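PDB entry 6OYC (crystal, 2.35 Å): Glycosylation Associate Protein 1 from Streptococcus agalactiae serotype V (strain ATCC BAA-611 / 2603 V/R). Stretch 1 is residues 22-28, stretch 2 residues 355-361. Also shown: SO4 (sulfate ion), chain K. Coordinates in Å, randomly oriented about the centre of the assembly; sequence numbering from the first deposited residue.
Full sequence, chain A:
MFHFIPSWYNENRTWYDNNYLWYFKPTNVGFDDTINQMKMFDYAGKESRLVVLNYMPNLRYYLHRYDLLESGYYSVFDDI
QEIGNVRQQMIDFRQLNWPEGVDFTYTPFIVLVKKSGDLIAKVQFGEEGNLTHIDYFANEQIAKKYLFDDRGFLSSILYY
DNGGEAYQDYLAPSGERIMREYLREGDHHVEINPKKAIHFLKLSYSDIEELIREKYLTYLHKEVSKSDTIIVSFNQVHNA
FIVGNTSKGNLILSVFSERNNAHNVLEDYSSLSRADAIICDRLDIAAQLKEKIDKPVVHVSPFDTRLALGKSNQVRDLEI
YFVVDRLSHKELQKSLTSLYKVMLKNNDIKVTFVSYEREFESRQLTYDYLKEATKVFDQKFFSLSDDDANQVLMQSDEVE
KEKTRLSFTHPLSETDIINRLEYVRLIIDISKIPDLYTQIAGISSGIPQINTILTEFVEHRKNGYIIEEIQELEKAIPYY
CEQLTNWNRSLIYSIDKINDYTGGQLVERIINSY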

# COMPACT_ATOMS: atom_id res chain seq x y z
N TRP A 22 2.96 12.79 -0.02
CA TRP A 22 4.06 12.07 0.61
C TRP A 22 3.97 12.08 2.13
O TRP A 22 4.47 11.16 2.79
CB TRP A 22 5.40 12.65 0.15
CG TRP A 22 5.83 13.97 0.78
CD1 TRP A 22 5.78 15.21 0.19
CD2 TRP A 22 6.43 14.17 2.08
NE1 TRP A 22 6.28 16.16 1.04
CE2 TRP A 22 6.69 15.55 2.21
CE3 TRP A 22 6.76 13.32 3.14
CZ2 TRP A 22 7.28 16.11 3.35
CZ3 TRP A 22 7.34 13.86 4.28
CH2 TRP A 22 7.59 15.25 4.38
N TYR A 23 3.34 13.10 2.70
CA TYR A 23 3.24 13.25 4.14
C TYR A 23 1.89 12.82 4.68
O TYR A 23 1.57 13.12 5.83
CB TYR A 23 3.50 14.71 4.52
CG TYR A 23 2.63 15.70 3.76
CD1 TYR A 23 1.35 16.02 4.21
CD2 TYR A 23 3.09 16.32 2.60
CE1 TYR A 23 0.55 16.94 3.51
CE2 TYR A 23 2.31 17.24 1.90
CZ TYR A 23 1.04 17.56 2.36
OH TYR A 23 0.26 18.46 1.67
N PHE A 24 1.06 12.16 3.87
CA PHE A 24 -0.31 11.89 4.27
C PHE A 24 -0.80 10.57 3.67
O PHE A 24 -1.91 10.47 3.15
CB PHE A 24 -1.24 13.04 3.85
CG PHE A 24 -2.37 13.30 4.80
CD1 PHE A 24 -2.14 13.39 6.17
CD2 PHE A 24 -3.66 13.42 4.33
CE1 PHE A 24 -3.18 13.62 7.06
CE2 PHE A 24 -4.71 13.65 5.22
CZ PHE A 24 -4.46 13.75 6.58
N LYS A 25 0.04 9.54 3.73
CA LYS A 25 -0.32 8.27 3.11
C LYS A 25 -1.42 7.57 3.93
O LYS A 25 -1.31 7.47 5.15
CB LYS A 25 0.90 7.37 3.01
CG LYS A 25 0.65 5.99 2.42
CD LYS A 25 1.85 5.08 2.71
CE LYS A 25 1.51 3.60 2.69
NZ LYS A 25 0.42 3.25 3.64
N PRO A 26 -2.50 7.10 3.29
CA PRO A 26 -3.45 6.22 4.00
C PRO A 26 -2.79 4.90 4.36
O PRO A 26 -1.94 4.38 3.62
CB PRO A 26 -4.58 6.02 2.99
CG PRO A 26 -4.34 6.98 1.87
CD PRO A 26 -2.87 7.28 1.88
N THR A 27 -3.20 4.33 5.50
CA THR A 27 -2.61 3.07 5.95
C THR A 27 -3.02 1.87 5.09
O THR A 27 -2.34 0.84 5.13
CB THR A 27 -2.98 2.80 7.41
OG1 THR A 27 -4.34 3.18 7.63
CG2 THR A 27 -2.08 3.58 8.35
N ASN A 28 -4.10 1.98 4.31
CA ASN A 28 -4.63 0.86 3.55
C ASN A 28 -4.26 0.88 2.08
O ASN A 28 -4.76 0.04 1.32
CB ASN A 28 -6.16 0.82 3.67
CG ASN A 28 -6.84 2.00 2.99
OD1 ASN A 28 -6.27 3.10 2.89
ND2 ASN A 28 -8.07 1.79 2.52
N SER A 355 3.53 5.54 15.91
CA SER A 355 2.18 5.98 15.57
C SER A 355 2.07 6.02 14.05
O SER A 355 2.85 6.70 13.38
CB SER A 355 1.88 7.36 16.16
OG SER A 355 0.71 7.90 15.59
N TYR A 356 1.09 5.29 13.53
CA TYR A 356 0.79 5.30 12.11
C TYR A 356 -0.29 6.33 11.76
O TYR A 356 -0.65 6.45 10.58
CB TYR A 356 0.35 3.91 11.65
CG TYR A 356 1.39 2.80 11.81
CD1 TYR A 356 2.66 2.91 11.24
CD2 TYR A 356 1.08 1.62 12.50
CE1 TYR A 356 3.59 1.90 11.38
CE2 TYR A 356 2.01 0.59 12.63
CZ TYR A 356 3.26 0.74 12.08
OH TYR A 356 4.19 -0.27 12.20
N GLU A 357 -0.79 7.09 12.73
CA GLU A 357 -1.86 8.04 12.46
C GLU A 357 -1.34 9.21 11.63
O GLU A 357 -0.43 9.92 12.06
CB GLU A 357 -2.46 8.56 13.77
CG GLU A 357 -3.55 9.61 13.53
CD GLU A 357 -4.58 9.15 12.49
OE1 GLU A 357 -5.07 8.01 12.58
OE2 GLU A 357 -4.92 9.93 11.58
N ARG A 358 -1.93 9.42 10.46
CA ARG A 358 -1.46 10.48 9.57
C ARG A 358 -1.98 11.86 9.98
O ARG A 358 -1.33 12.87 9.69
CB ARG A 358 -1.84 10.17 8.12
CG ARG A 358 -3.30 10.18 7.81
CD ARG A 358 -3.52 9.90 6.33
NE ARG A 358 -4.93 9.72 6.03
CZ ARG A 358 -5.48 9.77 4.81
NH1 ARG A 358 -4.72 9.99 3.74
NH2 ARG A 358 -6.78 9.59 4.67
N GLU A 359 -3.12 11.93 10.66
CA GLU A 359 -3.67 13.21 11.08
C GLU A 359 -2.72 13.89 12.05
O GLU A 359 -2.30 13.31 13.05
CB GLU A 359 -5.05 13.03 11.72
CG GLU A 359 -6.20 12.72 10.75
CD GLU A 359 -6.49 13.84 9.74
OE1 GLU A 359 -5.89 14.94 9.85
OE2 GLU A 359 -7.32 13.62 8.83
N PHE A 360 -2.38 15.15 11.75
CA PHE A 360 -1.31 15.81 12.49
C PHE A 360 -1.71 16.02 13.94
O PHE A 360 -1.00 15.59 14.86
CB PHE A 360 -0.93 17.13 11.80
CG PHE A 360 -0.15 16.95 10.48
CD1 PHE A 360 -0.14 15.74 9.80
CD2 PHE A 360 0.56 18.02 9.93
CE1 PHE A 360 0.57 15.60 8.61
CE2 PHE A 360 1.27 17.88 8.73
CZ PHE A 360 1.27 16.68 8.08
N GLU A 361 -2.88 16.62 14.19
CA GLU A 361 -3.20 17.01 15.56
C GLU A 361 -3.49 15.80 16.44
O GLU A 361 -3.13 15.79 17.63
CB GLU A 361 -4.34 18.01 15.58
CG GLU A 361 -3.84 19.46 15.73
CD GLU A 361 -3.30 19.76 17.13
OE1 GLU A 361 -2.10 19.53 17.38
OE2 GLU A 361 -4.07 20.26 17.98
S SO4 K . -6.70 6.46 7.31
O1 SO4 K . -5.47 5.68 7.17
O2 SO4 K . -7.62 6.17 6.21
O3 SO4 K . -6.33 7.87 7.37
O4 SO4 K . -7.35 6.10 8.58

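Arginine joins a flat cation to an apolar stem, so a single side chain can satisfy a carbonyl, an aromatic ring and an anion at once; the contact between these two stretches, more than 300 residues apart in sequence, is a compact example. Along the first stretch, Tyr-23 opens with an apolar touch, its CD1 lying 3.9 Å from CZ of Phe-360.

Phe-24 carries the centre of the contact. Arg-358 extends across one face of its ring: the CD methylene of Arg-358 sits almost on the ring normal, a CH-pi contact, and the guanidinium continues over the same face, stacked with planes only 20° apart in cation-pi geometry. Backbone and side chain of Phe-24 thus engage the same partner, for Arg-358 NH1 donates a hydrogen bond to Phe-24 O at 2.9 Å. At the ring's edge, where aromatic hydrogens offer slight positive charge, Glu-359 OE2 lies 3.6 Å from Phe-24 CZ.

Lys-25 directs its CB away and contributes mainly backbone, its O lying 3.5 Å from Arg-358 CD. Pro-26 covers the guanidinium face opposite Phe-24, completing a sandwich. Finally, Thr-27 binds sulfate O1 through both N (3.1 Å) and OG1 (2.8 Å), while Arg-358 NE reaches sulfate O3 at 2.7 Å in a weak hydrogen bond, so the anion bridges the two stretches.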